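Local coordinates for RNA-binding protein RMD9, mitochondrial (Saccharomyces cerevisiae S288C, PDB 7A9X), which binds a dodecameric sequence element in the 3'-UTRs of yeast mitochondrial mRNAs and takes part in the processing or stability of these transcripts, at residues Ile399-Asn405 against Ile432-Ser438; Asn364-Thr369 against Val406-Arg410. All coordinates share one frame; numbering follows the deposited sequence.

Contact 1: residues Ile399-Asn405 against Ile432-Ser438; sequences IDEPFFN and IPRTIIS. With nucleotides of chain B.
E401 sends its carboxylate across to the turn that leads into helix 436-445, where several groups gather round OE2. T435 N reaches E401 OE2 at 2.8 Å along a nearly straight bond (169°), coming from above the carboxylate plane. S438 OG lies 2.7 Å from the same E401 OE2, but T435 O competes for its proton, and R434 NE adds a weak hydrogen bond, part of a salt bridge, at 3.5 Å to E401 OE2. OE1 faces T435 OG1 at a separation too short to be trusted. With CG anti to the backbone N (chi1 -156°) and the chain extended beyond it, E401 reaches the T435 backbone, while its CB rests 3.6 Å from I432 CG2.

The contact joins the start of the inferred pentatricopeptide repeat PPR7 to the stretch leading into PPR8. N405, one turn along from E401, uses ND2 twice, donating to E401 OE1 (2.9 Å) and to O2 of U10 of chain B (3.1 Å), consistent with the pyrimidine-reading asparagine of the PPR code. Y427 OH bonds N405 OD1, so both ends of the amide are held. A leucine in its place would probably leave O2 of U10 of chain B and E401 OE1 each short of a donor.

In the second shell, R434 grips S438 OG side-on through NE and NH1, the oxygen lying close to the guanidinium plane. T435 OG1 caps helix 436-445 by accepting from I437 N at 3.2 Å.

Contact 2: residues Asn364-Thr369 against Val406-Arg410; sequences NNTFFT and VMLTR. With nucleotides of chain B.
T369 OG1 is engaged twice: it accepts from R410 NE at 3.0 Å (164°), with the oxygen in the guanidinium plane, and donates to N365 O one turn back. The two helices so joined, 357-374 and 401-410, are assigned by inference to the adjacent pentatricopeptide repeats PPR6 and PPR7; their local segments run in roughly the same direction, 36° apart, with axes 9.3 Å from each other.

R410 serves the RNA as well as the helix pair. Its NH2 gives a nearly straight bond of 3.0 Å to the phosphate oxygen OP1 of U11 of chain B, while NH1 makes a weak one of 2.8 Å to N365 OD1. N365 has CG anti to the backbone N (chi1 -178°), which brings its amide up to R410 and alongside C5' of U10 of chain B. The guanidinium is thus fixed in rotation by partners on the protein and the backbone of the RNA.

V406 divides its branches: CG1 packs 3.7 Å from F368 CB, whereas CG2 meets O4' of the ribose of U10 of chain B at 3.3 Å. Further into the interface the F368 ring is covered on one face by F367 CD2 and on the opposite face by M407 CB, 4.2 Å from the ring centroid, and M407 CE comes within 3.6 Å of F368 CZ.

In the fold
Helix 401-410 belongs to both contacts, whose centres are about 12 Å apart: it meets the entry to helix 436-445 in contact 1 and helix 357-374 in contact 2. The two join through F403, whose CE1 lies 3.5 Å from F368 CZ in an edge-to-face ring pair and CD1 3.6 Å from N364 ND2. Y393 OH bonds both D400 OD1, also salt-bridged to K397, and N364 ND2, while N364 OD1 accepts from W344 NE1. Contact 1 faces the RNA bases, with N405 at the uracil of U10 of chain B and I437 CD1 3.3 Å from O2 of U11 of chain B, while contact 2 faces the ribose of the first and the phosphate of the second.

Contact 1: residues Ile399-Asn405 against Ile432-Ser438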
ATOM      1  N   ILE A 399       8.016  20.618   5.245  1.00 83.87           N
ATOM      2  CA  ILE A 399       6.799  20.062   4.669  1.00 80.00           C
ATOM      3  C   ILE A 399       7.132  19.328   3.378  1.00 80.33           C
ATOM      4  O   ILE A 399       7.877  19.833   2.528  1.00 84.12           O
ATOM      5  CB  ILE A 399       5.755  21.164   4.437  1.00 74.67           C
ATOM      6  CG1 ILE A 399       5.389  21.832   5.764  1.00 78.27           C
ATOM      7  CG2 ILE A 399       4.510  20.585   3.788  1.00 70.03           C
ATOM      8  CD1 ILE A 399       4.303  22.876   5.644  1.00 80.06           C
ATOM      9  N   ASP A 400       6.602  18.121   3.242  1.00 80.53           N
ATOM     10  CA  ASP A 400       6.707  17.349   2.016  1.00 78.34           C
ATOM     11  C   ASP A 400       5.507  17.632   1.121  1.00 79.34           C
ATOM     12  O   ASP A 400       4.460  18.105   1.573  1.00 77.55           O
ATOM     13  CB  ASP A 400       6.788  15.858   2.334  1.00 74.22           C
ATOM     14  CG  ASP A 400       5.815  15.449   3.423  1.00 76.54           C
ATOM     15  OD1 ASP A 400       5.998  15.883   4.580  1.00 76.06           O
ATOM     16  OD2 ASP A 400       4.852  14.717   3.120  1.00 77.54           O
ATOM     17  N   GLU A 401       5.666  17.333  -0.162  1.00 74.83           N
ATOM     18  CA  GLU A 401       4.604  17.626  -1.116  1.00 69.84           C
ATOM     19  C   GLU A 401       3.338  16.804  -0.883  1.00 70.00           C
ATOM     20  O   GLU A 401       2.235  17.353  -1.006  1.00 62.47           O
ATOM     21  CB  GLU A 401       5.092  17.424  -2.550  1.00 71.56           C
ATOM     22  CG  GLU A 401       4.292  18.228  -3.555  1.00 72.72           C
ATOM     23  CD  GLU A 401       4.344  17.651  -4.949  1.00 76.63           C
ATOM     24  OE1 GLU A 401       4.267  16.409  -5.084  1.00 72.57           O
ATOM     25  OE2 GLU A 401       4.464  18.443  -5.907  1.00 81.85           O
ATOM     26  N   PRO A 402       3.425  15.501  -0.573  1.00 68.35           N
ATOM     27  CA  PRO A 402       2.183  14.745  -0.333  1.00 69.80           C
ATOM     28  C   PRO A 402       1.326  15.316   0.785  1.00 69.76           C
ATOM     29  O   PRO A 402       0.100  15.164   0.744  1.00 67.30           O
ATOM     30  CB  PRO A 402       2.692  13.338   0.003  1.00 65.44           C
ATOM     31  CG  PRO A 402       3.971  13.233  -0.732  1.00 65.02           C
ATOM     32  CD  PRO A 402       4.592  14.597  -0.611  1.00 68.46           C
ATOM     33  N   PHE A 403       1.935  15.975   1.775  1.00 71.90           N
ATOM     34  CA  PHE A 403       1.161  16.613   2.836  1.00 65.57           C
ATOM     35  C   PHE A 403       0.132  17.580   2.260  1.00 68.21           C
ATOM     36  O   PHE A 403      -1.052  17.525   2.611  1.00 67.72           O
ATOM     37  CB  PHE A 403       2.100  17.335   3.805  1.00 62.14           C
ATOM     38  CG  PHE A 403       1.388  18.132   4.867  1.00 65.34           C
ATOM     39  CD1 PHE A 403       0.862  17.506   5.987  1.00 64.79           C
ATOM     40  CD2 PHE A 403       1.255  19.509   4.751  1.00 64.87           C
ATOM     41  CE1 PHE A 403       0.210  18.233   6.967  1.00 62.43           C
ATOM     42  CE2 PHE A 403       0.605  20.243   5.727  1.00 63.64           C
ATOM     43  CZ  PHE A 403       0.082  19.607   6.836  1.00 63.31           C
ATOM     44  N   PHE A 404       0.565  18.470   1.366  1.00 66.79           N
ATOM     45  CA  PHE A 404      -0.358  19.404   0.736  1.00 68.99           C
ATOM     46  C   PHE A 404      -1.150  18.770  -0.403  1.00 73.82           C
ATOM     47  O   PHE A 404      -2.261  19.227  -0.693  1.00 75.95           O
ATOM     48  CB  PHE A 404       0.399  20.634   0.229  1.00 68.84           C
ATOM     49  CG  PHE A 404       0.642  21.677   1.288  1.00 72.90           C
ATOM     50  CD1 PHE A 404      -0.426  22.306   1.917  1.00 76.94           C
ATOM     51  CD2 PHE A 404       1.932  22.041   1.645  1.00 72.19           C
ATOM     52  CE1 PHE A 404      -0.212  23.272   2.889  1.00 77.84           C
ATOM     53  CE2 PHE A 404       2.155  23.007   2.617  1.00 75.98           C
ATOM     54  CZ  PHE A 404       1.079  23.623   3.240  1.00 77.57           C
ATOM     55  N   ASN A 405      -0.613  17.728  -1.045  1.00 70.38           N
ATOM     56  CA  ASN A 405      -1.358  17.047  -2.101  1.00 66.92           C
ATOM     57  C   ASN A 405      -2.609  16.372  -1.548  1.00 65.11           C
ATOM     58  O   ASN A 405      -3.697  16.504  -2.125  1.00 61.94           O
ATOM     59  CB  ASN A 405      -0.466  16.024  -2.808  1.00 65.03           C
ATOM     60  CG  ASN A 405       0.669  16.674  -3.587  1.00 72.00           C
ATOM     61  OD1 ASN A 405       0.616  17.860  -3.915  1.00 73.85           O
ATOM     62  ND2 ASN A 405       1.701  15.894  -3.888  1.00 69.86           N
ATOM     63  N   ILE A 432       8.704  23.665  -1.345  1.00103.30           N
ATOM     64  CA  ILE A 432       8.435  22.233  -1.443  1.00 95.08           C
ATOM     65  C   ILE A 432       9.086  21.662  -2.697  1.00 91.79           C
ATOM     66  O   ILE A 432       8.891  22.203  -3.795  1.00 94.16           O
ATOM     67  CB  ILE A 432       6.925  21.953  -1.452  1.00 89.52           C
ATOM     68  CG1 ILE A 432       6.229  22.716  -0.326  1.00 99.11           C
ATOM     69  CG2 ILE A 432       6.674  20.468  -1.312  1.00 79.07           C
ATOM     70  CD1 ILE A 432       6.661  22.285   1.041  1.00101.31           C
ATOM     71  N   PRO A 433       9.866  20.583  -2.584  1.00 86.56           N
ATOM     72  CA  PRO A 433      10.292  19.856  -3.788  1.00 85.82           C
ATOM     73  C   PRO A 433       9.088  19.348  -4.563  1.00 88.15           C
ATOM     74  O   PRO A 433       8.339  18.499  -4.068  1.00 82.08           O
ATOM     75  CB  PRO A 433      11.141  18.707  -3.228  1.00 85.75           C
ATOM     76  CG  PRO A 433      11.585  19.186  -1.877  1.00 85.71           C
ATOM     77  CD  PRO A 433      10.459  20.029  -1.357  1.00 82.99           C
ATOM     78  N   ARG A 434       8.889  19.861  -5.773  1.00 92.80           N
ATOM     79  CA  ARG A 434       7.656  19.611  -6.505  1.00 89.75           C
ATOM     80  C   ARG A 434       7.744  18.329  -7.325  1.00 88.76           C
ATOM     81  O   ARG A 434       8.792  18.003  -7.889  1.00 95.95           O
ATOM     82  CB  ARG A 434       7.339  20.796  -7.420  1.00 78.27           C
ATOM     83  CG  ARG A 434       7.208  22.125  -6.689  1.00 79.67           C
ATOM     84  CD  ARG A 434       6.043  22.105  -5.709  1.00 85.28           C
ATOM     85  NE  ARG A 434       4.771  21.857  -6.382  1.00 79.19           N
ATOM     86  CZ  ARG A 434       4.020  22.805  -6.934  1.00 83.51           C
ATOM     87  NH1 ARG A 434       2.878  22.488  -7.530  1.00 85.55           N
ATOM     88  NH2 ARG A 434       4.412  24.073  -6.895  1.00 92.45           N
ATOM     89  N   THR A 435       6.635  17.598  -7.372  1.00 81.84           N
ATOM     90  CA  THR A 435       6.441  16.473  -8.277  1.00 78.79           C
ATOM     91  C   THR A 435       5.271  16.783  -9.203  1.00 81.93           C
ATOM     92  O   THR A 435       4.592  17.803  -9.064  1.00 86.23           O
ATOM     93  CB  THR A 435       6.176  15.169  -7.516  1.00 76.90           C
ATOM     94  OG1 THR A 435       4.832  15.170  -7.019  1.00 75.01           O
ATOM     95  CG2 THR A 435       7.144  15.014  -6.358  1.00 68.91           C
ATOM     96  N   ILE A 436       5.031  15.881 -10.158  1.00 78.23           N
ATOM     97  CA  ILE A 436       3.906  16.052 -11.068  1.00 80.51           C
ATOM     98  C   ILE A 436       2.561  15.816 -10.399  1.00 74.38           C
ATOM     99  O   ILE A 436       1.527  16.161 -10.981  1.00 72.55           O
ATOM    100  CB  ILE A 436       4.039  15.117 -12.286  1.00 83.09           C
ATOM    101  CG1 ILE A 436       3.929  13.654 -11.858  1.00 79.09           C
ATOM    102  CG2 ILE A 436       5.358  15.364 -13.004  1.00 89.87           C
ATOM    103  CD1 ILE A 436       3.989  12.679 -13.019  1.00 86.67           C
ATOM    104  N   ILE A 437       2.547  15.240  -9.193  1.00 67.56           N
ATOM    105  CA  ILE A 437       1.284  14.959  -8.513  1.00 74.72           C
ATOM    106  C   ILE A 437       0.533  16.252  -8.217  1.00 73.40           C
ATOM    107  O   ILE A 437      -0.678  16.348  -8.450  1.00 71.21           O
ATOM    108  CB  ILE A 437       1.530  14.154  -7.224  1.00 70.74           C
ATOM    109  CG1 ILE A 437       2.443  12.954  -7.492  1.00 72.82           C
ATOM    110  CG2 ILE A 437       0.205  13.709  -6.617  1.00 61.84           C
ATOM    111  CD1 ILE A 437       1.874  11.942  -8.447  1.00 72.27           C
ATOM    112  N   SER A 438       1.236  17.262  -7.696  1.00 69.39           N
ATOM    113  CA  SER A 438       0.591  18.525  -7.352  1.00 71.53           C
ATOM    114  C   SER A 438      -0.042  19.171  -8.578  1.00 75.59           C
ATOM    115  O   SER A 438      -1.202  19.600  -8.540  1.00 78.27           O
ATOM    116  CB  SER A 438       1.607  19.471  -6.712  1.00 72.74           C
ATOM    117  OG  SER A 438       2.700  19.701  -7.588  1.00 77.74           O
TER
ATOM    118  P     U B  10      -2.923   6.563  -2.248  1.00 68.94           P
ATOM    119  OP1   U B  10      -4.381   6.279  -2.218  1.00 62.26           O
ATOM    120  OP2   U B  10      -2.101   6.026  -3.363  1.00 66.41           O
ATOM    121  O5'   U B  10      -2.734   8.145  -2.203  1.00 61.04           O
ATOM    122  C5'   U B  10      -3.571   8.966  -1.399  1.00 60.78           C
ATOM    123  C4'   U B  10      -3.301  10.427  -1.657  1.00 60.64           C
ATOM    124  O4'   U B  10      -1.901  10.700  -1.403  1.00 60.63           O
ATOM    125  C3'   U B  10      -3.532  10.894  -3.088  1.00 63.51           C
ATOM    126  O3'   U B  10      -4.882  11.264  -3.319  1.00 62.27           O
ATOM    127  C2'   U B  10      -2.559  12.060  -3.244  1.00 62.87           C
ATOM    128  O2'   U B  10      -3.128  13.265  -2.755  1.00 65.73           O
ATOM    129  C1'   U B  10      -1.409  11.647  -2.322  1.00 65.04           C
ATOM    130  N1    U B  10      -0.269  11.046  -3.052  1.00 71.78           N
ATOM    131  C2    U B  10       0.802  11.867  -3.352  1.00 72.24           C
ATOM    132  O2    U B  10       0.836  13.046  -3.050  1.00 74.70           O
ATOM    133  N3    U B  10       1.833  11.252  -4.019  1.00 72.63           N
ATOM    134  C4    U B  10       1.898   9.929  -4.404  1.00 72.53           C
ATOM    135  O4    U B  10       2.896   9.523  -5.000  1.00 67.09           O
ATOM    136  C5    U B  10       0.753   9.145  -4.056  1.00 70.67           C
ATOM    137  C6    U B  10      -0.264   9.716  -3.406  1.00 68.23           C
ATOM    138  P     U B  11      -5.787  10.444  -4.364  1.00 68.38           P
ATOM    139  OP1   U B  11      -7.207  10.832  -4.152  1.00 64.04           O
ATOM    140  OP2   U B  11      -5.405   9.012  -4.277  1.00 63.43           O
ATOM    141  O5'   U B  11      -5.325  10.994  -5.787  1.00 64.26           O
ATOM    142  C5'   U B  11      -5.597  12.329  -6.181  1.00 64.61           C
ATOM    143  C4'   U B  11      -4.923  12.667  -7.486  1.00 66.48           C
ATOM    144  O4'   U B  11      -3.483  12.700  -7.302  1.00 69.78           O
ATOM    145  C3'   U B  11      -5.123  11.673  -8.618  1.00 66.79           C
ATOM    146  O3'   U B  11      -6.369  11.819  -9.275  1.00 71.97           O
ATOM    147  C2'   U B  11      -3.921  11.946  -9.511  1.00 66.50           C
ATOM    148  O2'   U B  11      -4.122  13.122 -10.282  1.00 71.05           O
ATOM    149  C1'   U B  11      -2.839  12.235  -8.471  1.00 69.34           C
ATOM    150  N1    U B  11      -2.065  11.022  -8.127  1.00 69.68           N
ATOM    151  C2    U B  11      -1.120  10.572  -9.031  1.00 73.77           C
ATOM    152  O2    U B  11      -0.893  11.126 -10.094  1.00 71.88           O
ATOM    153  N3    U B  11      -0.441   9.445  -8.639  1.00 75.04           N
ATOM    154  C4    U B  11      -0.613   8.740  -7.465  1.00 72.83           C
ATOM    155  O4    U B  11       0.071   7.738  -7.252  1.00 72.06           O
ATOM    156  C5    U B  11      -1.609   9.268  -6.586  1.00 63.37           C
ATOM    157  C6    U B  11      -2.284  10.364  -6.940  1.00 63.79           C
TER

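Contact 2: residues Asn364-Thr369 against Val406-Arg410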
ATOM      1  N   ASN A 364      -0.897  10.919   6.462  1.00 59.55           N
ATOM      2  CA  ASN A 364      -1.654  12.130   6.166  1.00 63.60           C
ATOM      3  C   ASN A 364      -2.886  11.832   5.321  1.00 71.17           C
ATOM      4  O   ASN A 364      -3.890  12.548   5.418  1.00 68.54           O
ATOM      5  CB  ASN A 364      -0.750  13.149   5.473  1.00 61.43           C
ATOM      6  CG  ASN A 364       0.355  13.653   6.381  1.00 64.46           C
ATOM      7  OD1 ASN A 364       0.168  13.782   7.592  1.00 64.01           O
ATOM      8  ND2 ASN A 364       1.515  13.941   5.801  1.00 64.54           N
ATOM      9  N   ASN A 365      -2.833  10.781   4.499  1.00 70.55           N
ATOM     10  CA  ASN A 365      -4.012  10.374   3.739  1.00 65.26           C
ATOM     11  C   ASN A 365      -5.157  10.004   4.672  1.00 60.88           C
ATOM     12  O   ASN A 365      -6.288  10.477   4.507  1.00 59.76           O
ATOM     13  CB  ASN A 365      -3.664   9.202   2.822  1.00 61.40           C
ATOM     14  CG  ASN A 365      -4.840   8.755   1.975  1.00 59.60           C
ATOM     15  OD1 ASN A 365      -5.657   9.570   1.546  1.00 59.32           O
ATOM     16  ND2 ASN A 365      -4.933   7.453   1.735  1.00 65.31           N
ATOM     17  N   THR A 366      -4.878   9.156   5.664  1.00 60.14           N
ATOM     18  CA  THR A 366      -5.900   8.776   6.632  1.00 56.99           C
ATOM     19  C   THR A 366      -6.388   9.982   7.425  1.00 60.10           C
ATOM     20  O   THR A 366      -7.592  10.134   7.657  1.00 69.03           O
ATOM     21  CB  THR A 366      -5.349   7.703   7.575  1.00 60.40           C
ATOM     22  OG1 THR A 366      -4.889   6.585   6.807  1.00 60.22           O
ATOM     23  CG2 THR A 366      -6.424   7.234   8.547  1.00 57.21           C
ATOM     24  N   PHE A 367      -5.466  10.861   7.828  1.00 58.91           N
ATOM     25  CA  PHE A 367      -5.818  11.979   8.699  1.00 59.50           C
ATOM     26  C   PHE A 367      -6.681  13.006   7.973  1.00 63.49           C
ATOM     27  O   PHE A 367      -7.713  13.443   8.495  1.00 60.71           O
ATOM     28  CB  PHE A 367      -4.547  12.630   9.244  1.00 58.71           C
ATOM     29  CG  PHE A 367      -4.790  13.911   9.983  1.00 66.55           C
ATOM     30  CD1 PHE A 367      -5.473  13.911  11.191  1.00 69.02           C
ATOM     31  CD2 PHE A 367      -4.330  15.116   9.475  1.00 66.65           C
ATOM     32  CE1 PHE A 367      -5.699  15.090  11.879  1.00 69.84           C
ATOM     33  CE2 PHE A 367      -4.550  16.299  10.156  1.00 72.35           C
ATOM     34  CZ  PHE A 367      -5.237  16.286  11.360  1.00 75.64           C
ATOM     35  N   PHE A 368      -6.273  13.413   6.769  1.00 61.13           N
ATOM     36  CA  PHE A 368      -7.026  14.439   6.059  1.00 62.38           C
ATOM     37  C   PHE A 368      -8.330  13.906   5.482  1.00 67.61           C
ATOM     38  O   PHE A 368      -9.262  14.688   5.265  1.00 64.01           O
ATOM     39  CB  PHE A 368      -6.166  15.061   4.958  1.00 59.49           C
ATOM     40  CG  PHE A 368      -5.136  16.026   5.476  1.00 65.05           C
ATOM     41  CD1 PHE A 368      -5.520  17.133   6.218  1.00 65.51           C
ATOM     42  CD2 PHE A 368      -3.789  15.828   5.225  1.00 59.53           C
ATOM     43  CE1 PHE A 368      -4.575  18.024   6.700  1.00 67.81           C
ATOM     44  CE2 PHE A 368      -2.839  16.715   5.704  1.00 60.14           C
ATOM     45  CZ  PHE A 368      -3.232  17.813   6.440  1.00 64.47           C
ATOM     46  N   THR A 369      -8.418  12.598   5.232  1.00 69.56           N
ATOM     47  CA  THR A 369      -9.703  12.006   4.880  1.00 66.20           C
ATOM     48  C   THR A 369     -10.687  12.146   6.033  1.00 68.01           C
ATOM     49  O   THR A 369     -11.847  12.525   5.834  1.00 66.35           O
ATOM     50  CB  THR A 369      -9.517  10.536   4.496  1.00 65.78           C
ATOM     51  OG1 THR A 369      -8.635  10.447   3.369  1.00 65.86           O
ATOM     52  CG2 THR A 369     -10.847   9.898   4.139  1.00 60.27           C
ATOM     53  N   VAL A 406      -2.476  15.648  -0.434  1.00 63.12           N
ATOM     54  CA  VAL A 406      -3.635  15.019   0.196  1.00 63.87           C
ATOM     55  C   VAL A 406      -4.632  16.077   0.651  1.00 60.74           C
ATOM     56  O   VAL A 406      -5.842  15.951   0.426  1.00 58.40           O
ATOM     57  CB  VAL A 406      -3.193  14.127   1.371  1.00 69.21           C
ATOM     58  CG1 VAL A 406      -4.405  13.563   2.087  1.00 77.33           C
ATOM     59  CG2 VAL A 406      -2.293  13.010   0.882  1.00 76.84           C
ATOM     60  N   MET A 407      -4.136  17.134   1.299  1.00 63.15           N
ATOM     61  CA  MET A 407      -5.009  18.208   1.761  1.00 68.97           C
ATOM     62  C   MET A 407      -5.804  18.809   0.608  1.00 69.42           C
ATOM     63  O   MET A 407      -7.025  18.974   0.706  1.00 66.99           O
ATOM     64  CB  MET A 407      -4.176  19.285   2.459  1.00 66.94           C
ATOM     65  CG  MET A 407      -4.988  20.361   3.158  1.00 67.44           C
ATOM     66  SD  MET A 407      -3.969  21.738   3.720  1.00 67.68           S
ATOM     67  CE  MET A 407      -2.738  20.890   4.703  1.00 68.13           C
ATOM     68  N   LEU A 408      -5.128  19.129  -0.499  1.00 68.29           N
ATOM     69  CA  LEU A 408      -5.805  19.740  -1.639  1.00 68.19           C
ATOM     70  C   LEU A 408      -6.803  18.781  -2.277  1.00 67.55           C
ATOM     71  O   LEU A 408      -7.904  19.193  -2.663  1.00 70.21           O
ATOM     72  CB  LEU A 408      -4.776  20.203  -2.669  1.00 69.76           C
ATOM     73  CG  LEU A 408      -5.333  20.850  -3.937  1.00 72.50           C
ATOM     74  CD1 LEU A 408      -6.177  22.068  -3.593  1.00 69.65           C
ATOM     75  CD2 LEU A 408      -4.207  21.228  -4.880  1.00 69.96           C
ATOM     76  N   THR A 409      -6.436  17.505  -2.406  1.00 64.30           N
ATOM     77  CA  THR A 409      -7.339  16.525  -3.003  1.00 65.32           C
ATOM     78  C   THR A 409      -8.644  16.436  -2.221  1.00 71.39           C
ATOM     79  O   THR A 409      -9.736  16.587  -2.783  1.00 71.09           O
ATOM     80  CB  THR A 409      -6.666  15.152  -3.057  1.00 68.05           C
ATOM     81  OG1 THR A 409      -5.427  15.241  -3.773  1.00 68.12           O
ATOM     82  CG2 THR A 409      -7.576  14.143  -3.737  1.00 58.40           C
ATOM     83  N   ARG A 410      -8.545  16.196  -0.914  1.00 66.02           N
ATOM     84  CA  ARG A 410      -9.729  16.042  -0.081  1.00 63.47           C
ATOM     85  C   ARG A 410     -10.498  17.346   0.100  1.00 71.20           C
ATOM     86  O   ARG A 410     -11.690  17.301   0.419  1.00 60.28           O
ATOM     87  CB  ARG A 410      -9.329  15.474   1.281  1.00 65.82           C
ATOM     88  CG  ARG A 410      -8.548  14.169   1.205  1.00 67.84           C
ATOM     89  CD  ARG A 410      -9.415  13.023   0.693  1.00 64.48           C
ATOM     90  NE  ARG A 410      -8.682  11.760   0.644  1.00 66.55           N
ATOM     91  CZ  ARG A 410      -8.256  11.184  -0.478  1.00 71.24           C
ATOM     92  NH1 ARG A 410      -7.594  10.036  -0.426  1.00 68.43           N
ATOM     93  NH2 ARG A 410      -8.501  11.749  -1.652  1.00 69.93           N
TER
ATOM     94  P     U B  10      -2.923   6.563  -2.248  1.00 68.94           P
ATOM     95  OP1   U B  10      -4.381   6.279  -2.218  1.00 62.26           O
ATOM     96  OP2   U B  10      -2.101   6.026  -3.363  1.00 66.41           O
ATOM     97  O5'   U B  10      -2.734   8.145  -2.203  1.00 61.04           O
ATOM     98  C5'   U B  10      -3.571   8.966  -1.399  1.00 60.78           C
ATOM     99  C4'   U B  10      -3.301  10.427  -1.657  1.00 60.64           C
ATOM    100  O4'   U B  10      -1.901  10.700  -1.403  1.00 60.63           O
ATOM    101  C3'   U B  10      -3.532  10.894  -3.088  1.00 63.51           C
ATOM    102  O3'   U B  10      -4.882  11.264  -3.319  1.00 62.27           O
ATOM    103  C2'   U B  10      -2.559  12.060  -3.244  1.00 62.87           C
ATOM    104  O2'   U B  10      -3.128  13.265  -2.755  1.00 65.73           O
ATOM    105  C1'   U B  10      -1.409  11.647  -2.322  1.00 65.04           C
ATOM    106  N1    U B  10      -0.269  11.046  -3.052  1.00 71.78           N
ATOM    107  C2    U B  10       0.802  11.867  -3.352  1.00 72.24           C
ATOM    108  O2    U B  10       0.836  13.046  -3.050  1.00 74.70           O
ATOM    109  N3    U B  10       1.833  11.252  -4.019  1.00 72.63           N
ATOM    110  C4    U B  10       1.898   9.929  -4.404  1.00 72.53           C
ATOM    111  O4    U B  10       2.896   9.523  -5.000  1.00 67.09           O
ATOM    112  C5    U B  10       0.753   9.145  -4.056  1.00 70.67           C
ATOM    113  C6    U B  10      -0.264   9.716  -3.406  1.00 68.23           C
ATOM    114  P     U B  11      -5.787  10.444  -4.364  1.00 68.38           P
ATOM    115  OP1   U B  11      -7.207  10.832  -4.152  1.00 64.04           O
ATOM    116  OP2   U B  11      -5.405   9.012  -4.277  1.00 63.43           O
ATOM    117  O5'   U B  11      -5.325  10.994  -5.787  1.00 64.26           O
ATOM    118  C5'   U B  11      -5.597  12.329  -6.181  1.00 64.61           C
ATOM    119  C4'   U B  11      -4.923  12.667  -7.486  1.00 66.48           C
ATOM    120  O4'   U B  11      -3.483  12.700  -7.302  1.00 69.78           O
ATOM    121  C3'   U B  11      -5.123  11.673  -8.618  1.00 66.79           C
ATOM    122  O3'   U B  11      -6.369  11.819  -9.275  1.00 71.97           O
ATOM    123  C2'   U B  11      -3.921  11.946  -9.511  1.00 66.50           C
ATOM    124  O2'   U B  11      -4.122  13.122 -10.282  1.00 71.05           O
ATOM    125  C1'   U B  11      -2.839  12.235  -8.471  1.00 69.34           C
ATOM    126  N1    U B  11      -2.065  11.022  -8.127  1.00 69.68           N
ATOM    127  C2    U B  11      -1.120  10.572  -9.031  1.00 73.77           C
ATOM    128  O2    U B  11      -0.893  11.126 -10.094  1.00 71.88           O
ATOM    129  N3    U B  11      -0.441   9.445  -8.639  1.00 75.04           N
ATOM    130  C4    U B  11      -0.613   8.740  -7.465  1.00 72.83           C
ATOM    131  O4    U B  11       0.071   7.738  -7.252  1.00 72.06           O
ATOM    132  C5    U B  11      -1.609   9.268  -6.586  1.00 63.37           C
ATOM    133  C6    U B  11      -2.284  10.364  -6.940  1.00 63.79           C
TER